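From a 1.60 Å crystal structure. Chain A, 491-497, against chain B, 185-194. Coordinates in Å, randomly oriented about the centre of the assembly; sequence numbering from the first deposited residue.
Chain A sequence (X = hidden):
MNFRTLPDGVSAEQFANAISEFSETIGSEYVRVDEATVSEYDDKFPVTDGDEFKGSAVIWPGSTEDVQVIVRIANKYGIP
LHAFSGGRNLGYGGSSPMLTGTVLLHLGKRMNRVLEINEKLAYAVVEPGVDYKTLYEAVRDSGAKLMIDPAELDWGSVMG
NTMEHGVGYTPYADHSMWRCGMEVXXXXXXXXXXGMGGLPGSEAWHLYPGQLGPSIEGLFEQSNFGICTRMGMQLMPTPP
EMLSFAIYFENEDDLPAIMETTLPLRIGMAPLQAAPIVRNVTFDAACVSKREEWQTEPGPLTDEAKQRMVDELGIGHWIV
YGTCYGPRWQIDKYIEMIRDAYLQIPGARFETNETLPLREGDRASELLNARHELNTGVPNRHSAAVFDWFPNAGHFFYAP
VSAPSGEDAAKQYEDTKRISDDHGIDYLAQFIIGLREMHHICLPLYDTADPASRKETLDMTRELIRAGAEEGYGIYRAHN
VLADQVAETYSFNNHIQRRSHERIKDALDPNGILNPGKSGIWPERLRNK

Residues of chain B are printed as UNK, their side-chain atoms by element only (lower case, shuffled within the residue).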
# COMPACT_ATOMS: atom_id res chain seq x y z
N SER A 491 -9.82 -6.84 19.53
CA SER A 491 -9.93 -6.44 20.96
C SER A 491 -8.57 -6.14 21.59
O SER A 491 -8.57 -5.71 22.75
CB SER A 491 -10.64 -7.49 21.73
OG SER A 491 -9.87 -8.64 21.76
N PHE A 492 -7.47 -6.35 20.88
CA PHE A 492 -6.12 -6.10 21.46
C PHE A 492 -6.11 -4.75 22.20
O PHE A 492 -6.52 -3.71 21.63
CB PHE A 492 -5.02 -6.07 20.40
CG PHE A 492 -3.64 -5.83 21.00
CD1 PHE A 492 -3.00 -6.84 21.70
CD2 PHE A 492 -3.04 -4.58 20.93
CE1 PHE A 492 -1.80 -6.59 22.33
CE2 PHE A 492 -1.83 -4.33 21.55
CZ PHE A 492 -1.22 -5.34 22.25
N ASN A 493 -5.58 -4.79 23.42
CA ASN A 493 -5.39 -3.60 24.27
C ASN A 493 -6.68 -2.79 24.37
O ASN A 493 -6.70 -1.58 24.06
CB ASN A 493 -4.18 -2.79 23.82
CG ASN A 493 -3.84 -1.72 24.83
OD1 ASN A 493 -4.19 -1.88 26.00
ND2 ASN A 493 -3.21 -0.64 24.39
N ASN A 494 -7.78 -3.46 24.79
CA ASN A 494 -9.05 -2.76 25.07
C ASN A 494 -9.50 -2.03 23.81
O ASN A 494 -9.85 -0.84 23.89
CB ASN A 494 -8.93 -1.79 26.24
CG ASN A 494 -8.56 -2.45 27.55
OD1 ASN A 494 -9.18 -3.43 27.98
ND2 ASN A 494 -7.53 -1.94 28.18
N HIS A 495 -9.35 -2.68 22.65
CA HIS A 495 -9.86 -2.17 21.36
C HIS A 495 -9.13 -0.87 20.97
O HIS A 495 -9.77 0.09 20.45
CB HIS A 495 -11.37 -1.97 21.42
CG HIS A 495 -12.13 -3.21 21.71
ND1 HIS A 495 -12.30 -3.66 23.01
CD2 HIS A 495 -12.63 -4.15 20.90
CE1 HIS A 495 -12.97 -4.79 22.98
NE2 HIS A 495 -13.20 -5.12 21.69
N ILE A 496 -7.80 -0.86 21.15
CA ILE A 496 -6.99 0.35 20.81
C ILE A 496 -7.20 0.69 19.32
O ILE A 496 -7.17 1.85 19.01
CB ILE A 496 -5.52 0.23 21.23
CG1 ILE A 496 -4.76 1.55 21.06
CG2 ILE A 496 -4.84 -0.93 20.51
CD1 ILE A 496 -5.34 2.76 21.79
N GLN A 497 -7.47 -0.30 18.46
CA GLN A 497 -7.70 -0.04 17.03
C GLN A 497 -8.93 0.83 16.87
O GLN A 497 -8.82 1.92 16.24
CB GLN A 497 -7.89 -1.32 16.23
CG GLN A 497 -6.69 -1.65 15.40
CD GLN A 497 -6.90 -2.82 14.46
OE1 GLN A 497 -8.00 -3.14 13.99
NE2 GLN A 497 -5.79 -3.46 14.18
N UNK B 185 3.78 2.38 19.89
CA UNK B 185 3.45 3.15 21.11
C UNK B 185 2.97 4.52 20.66
O UNK B 185 3.75 5.29 20.10
c UNK B 185 4.24 4.02 23.32
c UNK B 185 5.05 1.79 22.43
c UNK B 185 4.62 3.20 22.09
N UNK B 186 1.73 4.83 21.01
CA UNK B 186 1.12 6.13 20.69
C UNK B 186 1.62 7.16 21.71
O UNK B 186 2.25 6.77 22.71
c UNK B 186 -2.44 4.80 19.72
c UNK B 186 -0.40 5.99 20.63
c UNK B 186 -0.72 5.63 18.13
c UNK B 186 -0.94 5.05 19.53
N UNK B 187 1.34 8.43 21.44
CA UNK B 187 1.89 9.58 22.20
C UNK B 187 1.35 9.60 23.63
O UNK B 187 1.97 10.26 24.46
c UNK B 187 1.57 10.87 21.47
N UNK B 188 0.25 8.89 23.93
CA UNK B 188 -0.24 8.79 25.33
C UNK B 188 0.34 7.56 26.03
O UNK B 188 -0.02 7.34 27.20
c UNK B 188 -1.77 8.73 25.43
o UNK B 188 -3.64 7.45 24.83
c UNK B 188 -2.39 7.55 24.74
o UNK B 188 -1.65 6.79 24.04
N UNK B 189 1.14 6.73 25.34
CA UNK B 189 1.73 5.54 25.97
C UNK B 189 0.95 4.28 25.66
O UNK B 189 1.42 3.22 26.06
N UNK B 190 -0.17 4.34 24.91
CA UNK B 190 -0.97 3.13 24.61
C UNK B 190 -0.27 2.39 23.48
O UNK B 190 0.23 3.07 22.56
o UNK B 190 -5.25 3.60 26.27
c UNK B 190 -3.23 4.14 25.17
o UNK B 190 -3.76 2.01 26.08
c UNK B 190 -2.38 3.46 24.12
c UNK B 190 -4.14 3.18 25.91
N UNK B 191 -0.34 1.08 23.52
CA UNK B 191 0.26 0.18 22.49
C UNK B 191 -0.84 -0.17 21.48
O UNK B 191 -1.93 -0.65 21.88
c UNK B 191 0.88 -1.08 23.07
c UNK B 191 2.01 -0.75 23.99
c UNK B 191 1.37 -2.02 21.98
N UNK B 192 -0.57 0.13 20.22
CA UNK B 192 -1.43 -0.18 19.07
C UNK B 192 -0.79 -1.31 18.25
O UNK B 192 0.43 -1.23 17.99
c UNK B 192 -2.05 2.15 16.05
c UNK B 192 -2.19 0.86 16.84
c UNK B 192 -1.55 1.06 18.21
c UNK B 192 -3.65 0.43 16.97
N UNK B 193 -1.58 -2.29 17.83
CA UNK B 193 -1.11 -3.27 16.83
C UNK B 193 -1.96 -3.10 15.57
O UNK B 193 -3.23 -3.20 15.65
n UNK B 193 0.93 -8.90 19.74
c UNK B 193 -0.04 -4.87 18.46
c UNK B 193 1.54 -7.80 20.14
n UNK B 193 2.55 -7.90 20.98
n UNK B 193 1.12 -6.59 19.77
c UNK B 193 0.04 -6.32 18.84
c UNK B 193 -1.12 -4.68 17.40
N UNK B 194 -1.31 -2.82 14.46
CA UNK B 194 -2.04 -2.51 13.20
C UNK B 194 -2.56 -3.80 12.56
O UNK B 194 -2.06 -4.90 12.86
c UNK B 194 -1.15 -1.73 12.25
o UNK B 194 -0.07 -2.61 11.91
c UNK B 194 -0.65 -0.44 12.84
O HOH W 1 -1.04 0.13 26.33

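Position 185 of chain B carries three side-chain carbons, one bonded to the backbone and bearing the other two. This fork at CB identifies Val B185, which lies on a strand and stays out of reach of the chain A stretch.

At position 186 there are four carbons, forked at the second, as in leucine. One terminal carbon comes near the helix of chain A; with the residue named Leu B186, this is CD1, 4.1 Å from CD1 of Ile A496. Position 187 has a single carbon and is Ala B187, remote from the chain A stretch.

Position 188 shows two carbons, the second carrying two oxygens, a short carboxylate that makes no contact with this stretch of chain A. It is Asp B188, and its OD1 accepts a hydrogen bond from the backbone N of position 190 at 3.0 Å. Position 189 has no side-chain atoms and is Gly B189. Its phi of 98° and psi of -1° would jam a CB against the preceding carbonyl oxygen, so the backbone itself calls for glycine as the type I turn that began at Leu B186 closes.

Three carbons, the third bearing two oxygens, make position 190 a longer carboxylate, and one of the oxygens lies near the side-chain amide of Asn A493. This is Glu B190. Its OE1 accepts a hydrogen bond from ND2 of Asn A493 at 3.2 Å, while its CB packs 3.8 Å from CD1 of Ile A496.

Position 191 again has one carbon carrying two others, and a terminal carbon lies against the Phe A492 ring; the pattern is that of valine. Val B191 places CG1 4.0 Å from CE2 of Phe A492, and its carbonyl O receives a hydrogen bond from ND2 of Asn A493 at 2.8 Å. The same oxygen lies at the edge of the Phe A492 ring, near its plane.

Four carbons forked at the second recur at position 192, where a terminal carbon reaches Ile A496 and Gln A497. This is Leu B192. Its CB points away from chain A, yet the end of the side chain returns, with CD1 4.0 Å from both CG2 of Ile A496 and CG of Gln A497.

Position 193 has three carbons, a nitrogen, and then a carbon carrying two more nitrogens, with carbons of the chain over one face of the Phe A492 ring: a guanidinium, hence Arg B193. Its CD sits 3.8 Å from the ring centroid in a CH-pi contact, only 12° off the ring normal. Position 194 has one carbon bearing an oxygen and a carbon, which fits threonine; Thr B194 turns its CB away from chain A.

The contact combines apolar packing with hydrogen bonds to strand carbonyls. The helix crosses strand 191-193 at 76°, and Phe A492, Asn A493 and Ile A496 all direct CB toward the chain B stretch. Amide side chains bond the backbone at two points: Asn A493 at Val B191, and Gln A497, whose NE2 donates to O of Arg B193 at 3.0 Å. Water 1 extends the first site, accepting from N of Val B191 at 3.0 Å and, weakly, from ND2 of Asn A493 at 3.0 Å. Between these polar anchors, Ile A496 packs against Leu B186, Glu B190 and Leu B192.

Chain B, residues 185-194: VLADGEVLRT
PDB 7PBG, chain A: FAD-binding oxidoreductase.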